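Local coordinates for protein fuculose-1-phosphate aldolase (Glaciozyma antarctica, PDB 4XXF) that is a zinc-binding aldolase of the class II aldolase and adducin family, built on a mixed beta sheet flanked by helices, at residues 140-152 with 165-179. Sequence-based numbering, arbitrary orientation.
Sequences SCAFYGDVALLGD and TIAVALQQKKAIILQ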
ATOM      1  N   SER A 140      18.260   0.011  11.858  1.00 13.82           N
ATOM      2  CA  SER A 140      19.077  -1.117  11.407  1.00 13.38           C
ATOM      3  C   SER A 140      20.162  -1.508  12.404  1.00 13.58           C
ATOM      4  O   SER A 140      20.682  -2.618  12.346  1.00 13.38           O
ATOM      5  CB  SER A 140      19.721  -0.810  10.053  1.00 13.97           C
ATOM      6  OG  SER A 140      20.814   0.074  10.177  1.00 14.38           O
ATOM      7  N   CYS A 141      20.510  -0.606  13.316  1.00 14.09           N
ATOM      8  CA  CYS A 141      21.561  -0.910  14.276  1.00 14.38           C
ATOM      9  C   CYS A 141      21.147  -2.006  15.251  1.00 15.54           C
ATOM     10  O   CYS A 141      22.001  -2.547  15.946  1.00 15.26           O
ATOM     11  CB  CYS A 141      21.962   0.342  15.041  1.00 15.02           C
ATOM     12  SG  CYS A 141      22.820   1.573  14.026  1.00 15.72           S
ATOM     13  N   ALA A 142      19.859  -2.350  15.298  1.00 14.20           N
ATOM     14  CA  ALA A 142      19.431  -3.512  16.067  1.00 15.42           C
ATOM     15  C   ALA A 142      20.092  -4.792  15.540  1.00 15.27           C
ATOM     16  O   ALA A 142      20.165  -5.802  16.253  1.00 15.79           O
ATOM     17  CB  ALA A 142      17.910  -3.643  16.025  1.00 14.45           C
ATOM     18  N   PHE A 143      20.578  -4.738  14.299  1.00 13.95           N
ATOM     19  CA  PHE A 143      21.181  -5.892  13.627  1.00 14.19           C
ATOM     20  C   PHE A 143      22.684  -5.784  13.452  1.00 14.81           C
ATOM     21  O   PHE A 143      23.303  -6.668  12.847  1.00 15.11           O
ATOM     22  CB  PHE A 143      20.533  -6.091  12.259  1.00 13.64           C
ATOM     23  CG  PHE A 143      19.059  -6.326  12.341  1.00 12.92           C
ATOM     24  CD1 PHE A 143      18.564  -7.545  12.763  1.00 12.85           C
ATOM     25  CD2 PHE A 143      18.168  -5.308  12.056  1.00 14.76           C
ATOM     26  CE1 PHE A 143      17.202  -7.748  12.873  1.00 13.71           C
ATOM     27  CE2 PHE A 143      16.803  -5.508  12.162  1.00 14.25           C
ATOM     28  CZ  PHE A 143      16.318  -6.721  12.580  1.00 13.83           C
ATOM     29  N   TYR A 144      23.278  -4.721  13.979  1.00 14.40           N
ATOM     30  CA  TYR A 144      24.721  -4.528  13.864  1.00 14.46           C
ATOM     31  C   TYR A 144      25.487  -5.703  14.452  1.00 15.87           C
ATOM     32  O   TYR A 144      25.346  -6.017  15.626  1.00 17.40           O
ATOM     33  CB  TYR A 144      25.129  -3.225  14.548  1.00 17.31           C
ATOM     34  CG  TYR A 144      26.617  -3.050  14.664  1.00 17.59           C
ATOM     35  CD1 TYR A 144      27.386  -2.765  13.545  1.00 17.96           C
ATOM     36  CD2 TYR A 144      27.250  -3.190  15.881  1.00 17.99           C
ATOM     37  CE1 TYR A 144      28.749  -2.613  13.640  1.00 23.12           C
ATOM     38  CE2 TYR A 144      28.609  -3.035  15.988  1.00 18.12           C
ATOM     39  CZ  TYR A 144      29.346  -2.751  14.864  1.00 20.12           C
ATOM     40  OH  TYR A 144      30.710  -2.603  14.986  1.00 24.33           O
ATOM     41  N   GLY A 145      26.266  -6.365  13.607  1.00 15.02           N
ATOM     42  CA  GLY A 145      27.037  -7.526  14.013  1.00 17.62           C
ATOM     43  C   GLY A 145      26.199  -8.707  14.471  1.00 18.46           C
ATOM     44  O   GLY A 145      26.738  -9.646  15.070  1.00 19.69           O
ATOM     45  N   ASP A 146      24.901  -8.686  14.184  1.00 16.87           N
ATOM     46  CA  ASP A 146      24.004  -9.687  14.752  1.00 16.18           C
ATOM     47  C   ASP A 146      22.995 -10.223  13.750  1.00 16.93           C
ATOM     48  O   ASP A 146      21.934 -10.720  14.138  1.00 17.06           O
ATOM     49  CB  ASP A 146      23.267  -9.117  15.974  1.00 17.03           C
ATOM     50  CG  ASP A 146      22.909 -10.190  17.002  1.00 20.50           C
ATOM     51  OD1 ASP A 146      23.677 -11.171  17.164  1.00 21.00           O
ATOM     52  OD2 ASP A 146      21.869 -10.046  17.671  1.00 19.52           O
ATOM     53  N   VAL A 147      23.314 -10.128  12.459  1.00 15.34           N
ATOM     54  CA  VAL A 147      22.479 -10.751  11.440  1.00 15.15           C
ATOM     55  C   VAL A 147      23.372 -11.566  10.508  1.00 17.97           C
ATOM     56  O   VAL A 147      24.431 -11.102  10.067  1.00 20.61           O
ATOM     57  CB  VAL A 147      21.620  -9.713  10.648  1.00 16.08           C
ATOM     58  CG1 VAL A 147      22.474  -8.610  10.022  1.00 19.36           C
ATOM     59  CG2 VAL A 147      20.774 -10.412   9.592  1.00 17.89           C
ATOM     60  N   ALA A 148      22.971 -12.807  10.274  1.00 15.06           N
ATOM     61  CA  ALA A 148      23.732 -13.723   9.445  1.00 14.80           C
ATOM     62  C   ALA A 148      23.265 -13.685   7.996  1.00 14.72           C
ATOM     63  O   ALA A 148      22.191 -13.184   7.678  1.00 15.62           O
ATOM     64  CB  ALA A 148      23.622 -15.138   9.998  1.00 17.06           C
ATOM     65  N   LEU A 149      24.098 -14.232   7.121  1.00 20.01           N
ATOM     66  CA  LEU A 149      23.770 -14.363   5.712  1.00 19.53           C
ATOM     67  C   LEU A 149      24.174 -15.746   5.271  1.00 22.41           C
ATOM     68  O   LEU A 149      25.341 -16.117   5.383  1.00 25.52           O
ATOM     69  CB  LEU A 149      24.486 -13.304   4.864  1.00 23.29           C
ATOM     70  CG  LEU A 149      24.287 -13.378   3.339  1.00 26.74           C
ATOM     71  CD1 LEU A 149      22.822 -13.191   2.940  1.00 24.51           C
ATOM     72  CD2 LEU A 149      25.184 -12.363   2.622  1.00 28.50           C
ATOM     73  N   LEU A 150      23.211 -16.517   4.790  1.00 20.88           N
ATOM     74  CA  LEU A 150      23.515 -17.818   4.230  1.00 23.14           C
ATOM     75  C   LEU A 150      23.498 -17.733   2.714  1.00 23.24           C
ATOM     76  O   LEU A 150      22.503 -17.327   2.134  1.00 21.88           O
ATOM     77  CB  LEU A 150      22.511 -18.869   4.707  1.00 23.66           C
ATOM     78  CG  LEU A 150      22.764 -20.286   4.190  1.00 29.00           C
ATOM     79  CD1 LEU A 150      24.179 -20.741   4.519  1.00 28.06           C
ATOM     80  CD2 LEU A 150      21.737 -21.245   4.761  1.00 35.39           C
ATOM     81  N   GLY A 151      24.599 -18.110   2.073  1.00 31.06           N
ATOM     82  CA  GLY A 151      24.679 -18.079   0.624  1.00 37.84           C
ATOM     83  C   GLY A 151      24.073 -19.304  -0.042  1.00 49.09           C
ATOM     84  O   GLY A 151      24.661 -19.865  -0.968  1.00 54.49           O
ATOM     85  N   ASP A 152      22.902 -19.672   0.430  1.00 60.06           N
ATOM     86  CA  ASP A 152      22.162 -20.827  -0.023  1.00 64.47           C
ATOM     87  C   ASP A 152      21.517 -20.740  -1.410  1.00 66.85           C
ATOM     88  O   ASP A 152      20.529 -21.430  -1.655  1.00 68.96           O
ATOM     89  CB  ASP A 152      21.149 -21.293   1.023  1.00 65.65           C
ATOM     90  CG  ASP A 152      21.357 -22.778   1.450  1.00 68.96           C
ATOM     91  OD1 ASP A 152      22.468 -23.315   1.256  1.00 74.47           O
ATOM     92  OD2 ASP A 152      20.413 -23.416   2.015  1.00 65.00           O
ATOM     93  N   THR A 165      22.375 -26.708   8.096  1.00 28.32           N
ATOM     94  CA  THR A 165      23.159 -25.642   7.492  1.00 26.90           C
ATOM     95  C   THR A 165      22.676 -24.268   7.968  1.00 26.04           C
ATOM     96  O   THR A 165      23.486 -23.391   8.255  1.00 25.02           O
ATOM     97  CB  THR A 165      23.111 -25.716   5.955  1.00 30.37           C
ATOM     98  OG1 THR A 165      23.713 -26.942   5.520  1.00 35.42           O
ATOM     99  CG2 THR A 165      23.869 -24.551   5.339  1.00 33.67           C
ATOM    100  N   ILE A 166      21.363 -24.090   8.073  1.00 23.94           N
ATOM    101  CA  ILE A 166      20.808 -22.819   8.545  1.00 22.02           C
ATOM    102  C   ILE A 166      21.143 -22.577  10.022  1.00 23.01           C
ATOM    103  O   ILE A 166      21.553 -21.478  10.398  1.00 19.93           O
ATOM    104  CB  ILE A 166      19.278 -22.761   8.326  1.00 23.46           C
ATOM    105  CG1 ILE A 166      18.973 -22.674   6.824  1.00 26.45           C
ATOM    106  CG2 ILE A 166      18.681 -21.571   9.050  1.00 23.21           C
ATOM    107  CD1 ILE A 166      17.509 -22.890   6.454  1.00 29.02           C
ATOM    108  N   ALA A 167      21.006 -23.603  10.855  1.00 21.30           N
ATOM    109  CA  ALA A 167      21.329 -23.456  12.268  1.00 20.83           C
ATOM    110  C   ALA A 167      22.805 -23.109  12.453  1.00 19.82           C
ATOM    111  O   ALA A 167      23.143 -22.238  13.256  1.00 21.33           O
ATOM    112  CB  ALA A 167      20.976 -24.725  13.037  1.00 23.32           C
ATOM    113  N   VAL A 168      23.681 -23.779  11.706  1.00 18.59           N
ATOM    114  CA  VAL A 168      25.106 -23.493  11.798  1.00 20.73           C
ATOM    115  C   VAL A 168      25.402 -22.063  11.349  1.00 21.18           C
ATOM    116  O   VAL A 168      26.174 -21.354  11.994  1.00 23.40           O
ATOM    117  CB  VAL A 168      25.936 -24.496  10.969  1.00 25.21           C
ATOM    118  CG1 VAL A 168      27.370 -24.007  10.792  1.00 29.04           C
ATOM    119  CG2 VAL A 168      25.912 -25.859  11.638  1.00 29.44           C
ATOM    120  N   ALA A 169      24.762 -21.621  10.272  1.00 19.59           N
ATOM    121  CA  ALA A 169      25.005 -20.278   9.764  1.00 19.11           C
ATOM    122  C   ALA A 169      24.515 -19.202  10.735  1.00 20.32           C
ATOM    123  O   ALA A 169      25.134 -18.147  10.863  1.00 20.79           O
ATOM    124  CB  ALA A 169      24.349 -20.103   8.403  1.00 21.04           C
ATOM    125  N   LEU A 170      23.395 -19.461  11.403  1.00 17.58           N
ATOM    126  CA  LEU A 170      22.809 -18.491  12.326  1.00 15.81           C
ATOM    127  C   LEU A 170      23.705 -18.213  13.531  1.00 17.22           C
ATOM    128  O   LEU A 170      23.727 -17.101  14.037  1.00 17.57           O
ATOM    129  CB  LEU A 170      21.439 -18.984  12.811  1.00 16.90           C
ATOM    130  CG  LEU A 170      20.680 -18.095  13.800  1.00 16.08           C
ATOM    131  CD1 LEU A 170      20.251 -16.796  13.139  1.00 17.59           C
ATOM    132  CD2 LEU A 170      19.467 -18.832  14.345  1.00 18.24           C
ATOM    133  N   GLN A 171      24.433 -19.234  13.971  1.00 18.63           N
ATOM    134  CA  GLN A 171      25.232 -19.118  15.186  0.58 18.91           C
ATOM    135  C   GLN A 171      24.360 -18.577  16.331  1.00 17.67           C
ATOM    136  O   GLN A 171      23.231 -19.018  16.538  1.00 18.63           O
ATOM    137  CB  GLN A 171      26.455 -18.216  14.944  0.58 21.74           C
ATOM    138  CG  GLN A 171      27.297 -18.606  13.725  0.58 21.88           C
ATOM    139  CD  GLN A 171      28.519 -17.718  13.535  0.58 22.54           C
ATOM    140  OE1 GLN A 171      28.601 -16.624  14.095  0.58 26.46           O
ATOM    141  NE2 GLN A 171      29.475 -18.189  12.741  0.58 26.42           N
ATOM    142  N   GLN A 172      24.872 -17.580  17.053  1.00 18.80           N
ATOM    143  CA  GLN A 172      24.125 -17.009  18.176  1.00 17.89           C
ATOM    144  C   GLN A 172      23.401 -15.702  17.824  1.00 17.99           C
ATOM    145  O   GLN A 172      22.987 -14.955  18.712  1.00 19.08           O
ATOM    146  CB  GLN A 172      25.065 -16.770  19.367  1.00 19.23           C
ATOM    147  CG  GLN A 172      25.825 -18.011  19.839  1.00 24.15           C
ATOM    148  CD  GLN A 172      24.903 -19.124  20.285  1.00 25.19           C
ATOM    149  OE1 GLN A 172      23.963 -18.900  21.046  1.00 28.16           O
ATOM    150  NE2 GLN A 172      25.162 -20.336  19.802  1.00 30.65           N
ATOM    151  N   LYS A 173      23.239 -15.439  16.532  1.00 14.72           N
ATOM    152  CA  LYS A 173      22.666 -14.172  16.070  1.00 14.01           C
ATOM    153  C   LYS A 173      21.139 -14.162  16.121  1.00 14.60           C
ATOM    154  O   LYS A 173      20.518 -15.211  16.253  1.00 14.64           O
ATOM    155  CB  LYS A 173      23.179 -13.872  14.663  1.00 16.26           C
ATOM    156  CG  LYS A 173      24.706 -13.666  14.653  1.00 17.80           C
ATOM    157  CD  LYS A 173      25.250 -13.278  13.291  1.00 21.62           C
ATOM    158  CE  LYS A 173      26.735 -12.946  13.371  1.00 21.96           C
ATOM    159  NZ  LYS A 173      27.529 -14.173  13.623  1.00 33.72           N
ATOM    160  N   LYS A 174      20.539 -12.974  16.051  1.00 12.94           N
ATOM    161  CA  LYS A 174      19.086 -12.852  16.210  1.00 12.37           C
ATOM    162  C   LYS A 174      18.316 -13.109  14.921  1.00 11.71           C
ATOM    163  O   LYS A 174      17.101 -13.309  14.951  1.00 12.13           O
ATOM    164  CB  LYS A 174      18.688 -11.465  16.738  1.00 13.28           C
ATOM    165  CG  LYS A 174      19.076 -10.303  15.823  1.00 13.72           C
ATOM    166  CD  LYS A 174      18.336  -9.004  16.189  1.00 12.37           C
ATOM    167  CE  LYS A 174      18.576  -8.561  17.620  1.00 13.49           C
ATOM    168  NZ  LYS A 174      19.963  -8.083  17.836  1.00 14.90           N
ATOM    169  N   ALA A 175      19.019 -13.107  13.791  1.00 12.38           N
ATOM    170  CA  ALA A 175      18.333 -13.175  12.504  1.00 12.18           C
ATOM    171  C   ALA A 175      19.269 -13.655  11.424  1.00 12.91           C
ATOM    172  O   ALA A 175      20.494 -13.564  11.555  1.00 13.19           O
ATOM    173  CB  ALA A 175      17.748 -11.815  12.131  1.00 14.31           C
ATOM    174  N   ILE A 176      18.685 -14.176  10.351  1.00 12.53           N
ATOM    175  CA  ILE A 176      19.463 -14.610   9.206  1.00 12.43           C
ATOM    176  C   ILE A 176      18.709 -14.263   7.919  1.00 12.35           C
ATOM    177  O   ILE A 176      17.478 -14.384   7.820  1.00 14.06           O
ATOM    178  CB  ILE A 176      19.796 -16.134   9.278  1.00 13.60           C
ATOM    179  CG1 ILE A 176      20.686 -16.558   8.104  1.00 15.14           C
ATOM    180  CG2 ILE A 176      18.515 -16.982   9.342  1.00 14.92           C
ATOM    181  CD1 ILE A 176      21.365 -17.914   8.307  1.00 16.71           C
ATOM    182  N   ILE A 177      19.467 -13.776   6.947  1.00 13.48           N
ATOM    183  CA  ILE A 177      18.970 -13.583   5.591  1.00 13.80           C
ATOM    184  C   ILE A 177      19.352 -14.819   4.803  1.00 14.13           C
ATOM    185  O   ILE A 177      20.531 -15.139   4.672  1.00 15.56           O
ATOM    186  CB  ILE A 177      19.552 -12.313   4.957  1.00 13.31           C
ATOM    187  CG1 ILE A 177      19.167 -11.107   5.819  1.00 15.69           C
ATOM    188  CG2 ILE A 177      19.074 -12.156   3.519  1.00 17.14           C
ATOM    189  CD1 ILE A 177      19.657  -9.778   5.296  1.00 20.64           C
ATOM    190  N   LEU A 178      18.334 -15.536   4.333  1.00 13.69           N
ATOM    191  CA  LEU A 178      18.520 -16.767   3.585  1.00 14.71           C
ATOM    192  C   LEU A 178      18.475 -16.445   2.103  1.00 15.53           C
ATOM    193  O   LEU A 178      17.424 -16.086   1.581  1.00 13.20           O
ATOM    194  CB  LEU A 178      17.440 -17.778   3.957  1.00 15.19           C
ATOM    195  CG  LEU A 178      17.317 -18.086   5.452  1.00 17.67           C
ATOM    196  CD1 LEU A 178      16.004 -18.811   5.726  1.00 21.64           C
ATOM    197  CD2 LEU A 178      18.506 -18.910   5.936  1.00 20.20           C
ATOM    198  N   GLN A 179      19.612 -16.559   1.431  1.00 15.77           N
ATOM    199  CA  GLN A 179      19.686 -16.155   0.034  1.00 15.40           C
ATOM    200  C   GLN A 179      18.635 -16.880  -0.812  1.00 14.43           C
ATOM    201  O   GLN A 179      18.420 -18.094  -0.660  1.00 16.08           O
ATOM    202  CB  GLN A 179      21.085 -16.413  -0.523  1.00 16.17           C
ATOM    203  CG  GLN A 179      21.311 -15.862  -1.909  1.00 18.63           C
ATOM    204  CD  GLN A 179      22.694 -16.182  -2.403  1.00 22.59           C
ATOM    205  OE1 GLN A 179      23.687 -15.763  -1.807  1.00 26.76           O
ATOM    206  NE2 GLN A 179      22.773 -16.937  -3.483  1.00 22.29           N
TER
HETATM  207  O   HOH W   1      24.058 -12.378  19.700  1.00 35.81           O
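A beta-alpha-beta crossover brings A148 and L150 of strand 147-150, an edge strand within this chain, against I176 and I177 of strand 175-178, with helix 165-170 packed over one face. The strands run parallel: A148 N donates to A175 O at 2.9 Å, I177 N to A148 O, L150 N to I177 O and Q179 N to L150 O. A148, L150, I176 and L178 point to the helix side. A methyl suits this place: A148 CB lies 3.5 Å from A169 O, a helix carbonyl. Two residues along, the branched end of L150 spreads under the helix: with CG anti to the backbone N (chi1 -179°), CD2 reaches I166 CG1 at 3.7 Å and CD1 meets A169 CB at 3.9 Å. Ahead of the strands, K174 folds back at chi3 and chi4, and its CD lies 3.7 Å from F143 CE1. The NZ of this buried lysine is gripped by A142 O, by G232 O and, in a salt bridge, by D146, while W196 adds a cation-pi contact. In the D146 carboxylate, OD2 accepts the bond from K174 NZ at 2.7 Å on its anti lone pair, and OD1 one from a water, 2.8 Å away, that also donates to Q172 O.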